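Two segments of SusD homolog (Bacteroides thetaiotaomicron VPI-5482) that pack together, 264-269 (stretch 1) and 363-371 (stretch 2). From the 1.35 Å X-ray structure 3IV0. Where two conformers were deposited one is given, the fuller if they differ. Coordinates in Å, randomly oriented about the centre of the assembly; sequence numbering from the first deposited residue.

Stretch 1 264-269: GLFEIA
Stretch 2 363-371: IVFRYAGAL

The contact is a short antiparallel beta pairing, kinked by a bulge in each stretch and supplemented by apolar side-chain contacts. Phe 266 (phi/psi -148/137) and Phe 365 (-130/135) form its hydrogen-bonded pair, CA to CA 5.0 Å: Phe 266 N donates to Phe 365 O at 3.0 Å (163°), and Phe 365 N to Phe 266 O at 3.1 Å (170°). Leu 265 N also reaches Phe 365 O, 2.8 Å at 150°, whereas Val 364 N to Phe 266 O is weak, 2.9 Å at 130°. This double acceptance accompanies register shifts of one residue on each side of the pair, with Leu 265 (-110/-43) and Val 364 (-76/-50) leaving extended geometry. Non-hydrogen-bonded pairs flank it: Gly 264 with Arg 366, CA to CA 4.4 Å, and Glu 267 with Ile 363.

The CA-to-CB bonds of Leu 265 and Val 364 point toward the opposing stretch. Leu 265 (m, t) brings CD1 to 3.7 Å from Ala 370 CB, on the helix that begins after N-cap Arg 366. Val 364 (t) places CG2 3.6 Å from Ile 268 CD1 (m, t). Phe 266 (t) and Phe 365 (m) share a face, Phe 266 CB lying 3.9 Å from Phe 365 CD2; Glu 267 (m, t, chi3 0°) and Ile 363 (m, m) share the other, Glu 267 CD lying 3.4 Å from Ile 363 CD1.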

# COMPACT_ATOMS: atom_id res chain seq x y z
N GLY A 264 -12.01 -6.19 1.05
CA GLY A 264 -10.97 -5.64 0.19
C GLY A 264 -11.47 -4.41 -0.56
O GLY A 264 -12.62 -4.37 -1.00
N LEU A 265 -10.62 -3.41 -0.72
CA LEU A 265 -10.94 -2.27 -1.58
C LEU A 265 -10.04 -2.30 -2.82
O LEU A 265 -10.54 -1.97 -3.91
CB LEU A 265 -10.83 -0.92 -0.84
CG LEU A 265 -11.86 -0.73 0.27
CD1 LEU A 265 -11.61 0.59 0.99
CD2 LEU A 265 -13.28 -0.83 -0.21
N PHE A 266 -8.75 -2.59 -2.72
CA PHE A 266 -7.93 -2.81 -3.93
C PHE A 266 -6.88 -3.81 -3.56
O PHE A 266 -6.23 -3.70 -2.50
CB PHE A 266 -7.32 -1.53 -4.53
CG PHE A 266 -6.65 -1.81 -5.83
CD1 PHE A 266 -7.43 -2.22 -6.91
CD2 PHE A 266 -5.29 -1.83 -5.96
CE1 PHE A 266 -6.83 -2.59 -8.10
CE2 PHE A 266 -4.69 -2.20 -7.15
CZ PHE A 266 -5.47 -2.60 -8.22
N GLU A 267 -6.64 -4.77 -4.45
CA GLU A 267 -5.71 -5.88 -4.24
C GLU A 267 -4.93 -6.14 -5.51
O GLU A 267 -5.44 -5.92 -6.60
CB GLU A 267 -6.49 -7.14 -3.83
CG GLU A 267 -7.50 -6.89 -2.74
CD GLU A 267 -8.39 -8.08 -2.43
OE1 GLU A 267 -8.25 -9.14 -3.06
OE2 GLU A 267 -9.27 -7.90 -1.56
N ILE A 268 -3.69 -6.58 -5.33
CA ILE A 268 -2.84 -7.05 -6.41
C ILE A 268 -3.00 -8.56 -6.47
O ILE A 268 -2.84 -9.25 -5.46
CB ILE A 268 -1.36 -6.68 -6.14
CG1 ILE A 268 -1.16 -5.16 -6.02
CG2 ILE A 268 -0.45 -7.20 -7.28
CD1 ILE A 268 0.12 -4.71 -5.29
N ALA A 269 -3.33 -9.11 -7.64
CA ALA A 269 -3.68 -10.49 -7.77
C ALA A 269 -2.47 -11.41 -7.74
O ALA A 269 -1.49 -11.18 -8.45
CB ALA A 269 -4.45 -10.70 -9.12
N ILE A 363 -3.02 -7.12 -0.27
CA ILE A 363 -4.15 -6.25 0.02
C ILE A 363 -3.70 -4.80 0.15
O ILE A 363 -3.21 -4.40 1.23
CB ILE A 363 -4.89 -6.64 1.29
CG1 ILE A 363 -5.27 -8.13 1.26
CG2 ILE A 363 -6.16 -5.81 1.43
CD1 ILE A 363 -6.08 -8.64 0.01
N VAL A 364 -3.86 -4.00 -0.90
CA VAL A 364 -3.31 -2.66 -0.94
C VAL A 364 -4.15 -1.73 -0.09
O VAL A 364 -3.60 -0.98 0.75
CB VAL A 364 -3.22 -2.15 -2.40
CG1 VAL A 364 -2.76 -0.68 -2.44
CG2 VAL A 364 -2.26 -3.01 -3.20
N PHE A 365 -5.45 -1.73 -0.29
CA PHE A 365 -6.38 -0.93 0.48
C PHE A 365 -7.48 -1.85 0.94
O PHE A 365 -8.02 -2.63 0.14
CB PHE A 365 -7.00 0.18 -0.36
CG PHE A 365 -6.01 1.16 -0.96
CD1 PHE A 365 -5.01 1.77 -0.20
CD2 PHE A 365 -6.14 1.52 -2.32
CE1 PHE A 365 -4.15 2.67 -0.75
CE2 PHE A 365 -5.25 2.45 -2.87
CZ PHE A 365 -4.25 2.99 -2.08
N ARG A 366 -7.87 -1.76 2.20
CA ARG A 366 -9.05 -2.50 2.63
C ARG A 366 -9.93 -1.67 3.56
O ARG A 366 -9.55 -0.57 4.01
CB ARG A 366 -8.73 -3.85 3.23
CG ARG A 366 -7.95 -3.79 4.49
CD ARG A 366 -7.76 -5.22 5.04
NE ARG A 366 -6.75 -5.24 6.10
CZ ARG A 366 -7.02 -5.32 7.41
NH1 ARG A 366 -8.25 -5.35 7.87
NH2 ARG A 366 -6.03 -5.36 8.26
N TYR A 367 -11.14 -2.16 3.82
CA TYR A 367 -12.18 -1.35 4.43
C TYR A 367 -11.80 -0.89 5.84
O TYR A 367 -12.08 0.25 6.19
CB TYR A 367 -13.48 -2.11 4.37
CG TYR A 367 -14.73 -1.38 4.77
CD1 TYR A 367 -15.06 -0.12 4.27
CD2 TYR A 367 -15.64 -1.99 5.61
CE1 TYR A 367 -16.24 0.51 4.66
CE2 TYR A 367 -16.84 -1.39 5.95
CZ TYR A 367 -17.11 -0.14 5.51
OH TYR A 367 -18.30 0.46 5.86
N ALA A 368 -11.13 -1.71 6.64
CA ALA A 368 -10.75 -1.26 7.98
C ALA A 368 -9.81 -0.08 7.88
O ALA A 368 -9.89 0.86 8.68
CB ALA A 368 -10.07 -2.39 8.80
N GLY A 369 -8.86 -0.15 6.95
CA GLY A 369 -7.94 0.97 6.72
C GLY A 369 -8.66 2.25 6.37
O GLY A 369 -8.35 3.31 6.92
N ALA A 370 -9.59 2.17 5.43
CA ALA A 370 -10.33 3.33 4.98
C ALA A 370 -11.18 3.94 6.08
O ALA A 370 -11.21 5.15 6.22
CB ALA A 370 -11.17 2.97 3.77
N LEU A 371 -11.76 3.10 6.92
CA LEU A 371 -12.53 3.62 8.05
C LEU A 371 -11.61 4.40 8.98
O LEU A 371 -12.02 5.39 9.56
CB LEU A 371 -13.22 2.47 8.81
CG LEU A 371 -14.31 1.76 8.06
CD1 LEU A 371 -14.82 0.58 8.90
CD2 LEU A 371 -15.46 2.73 7.68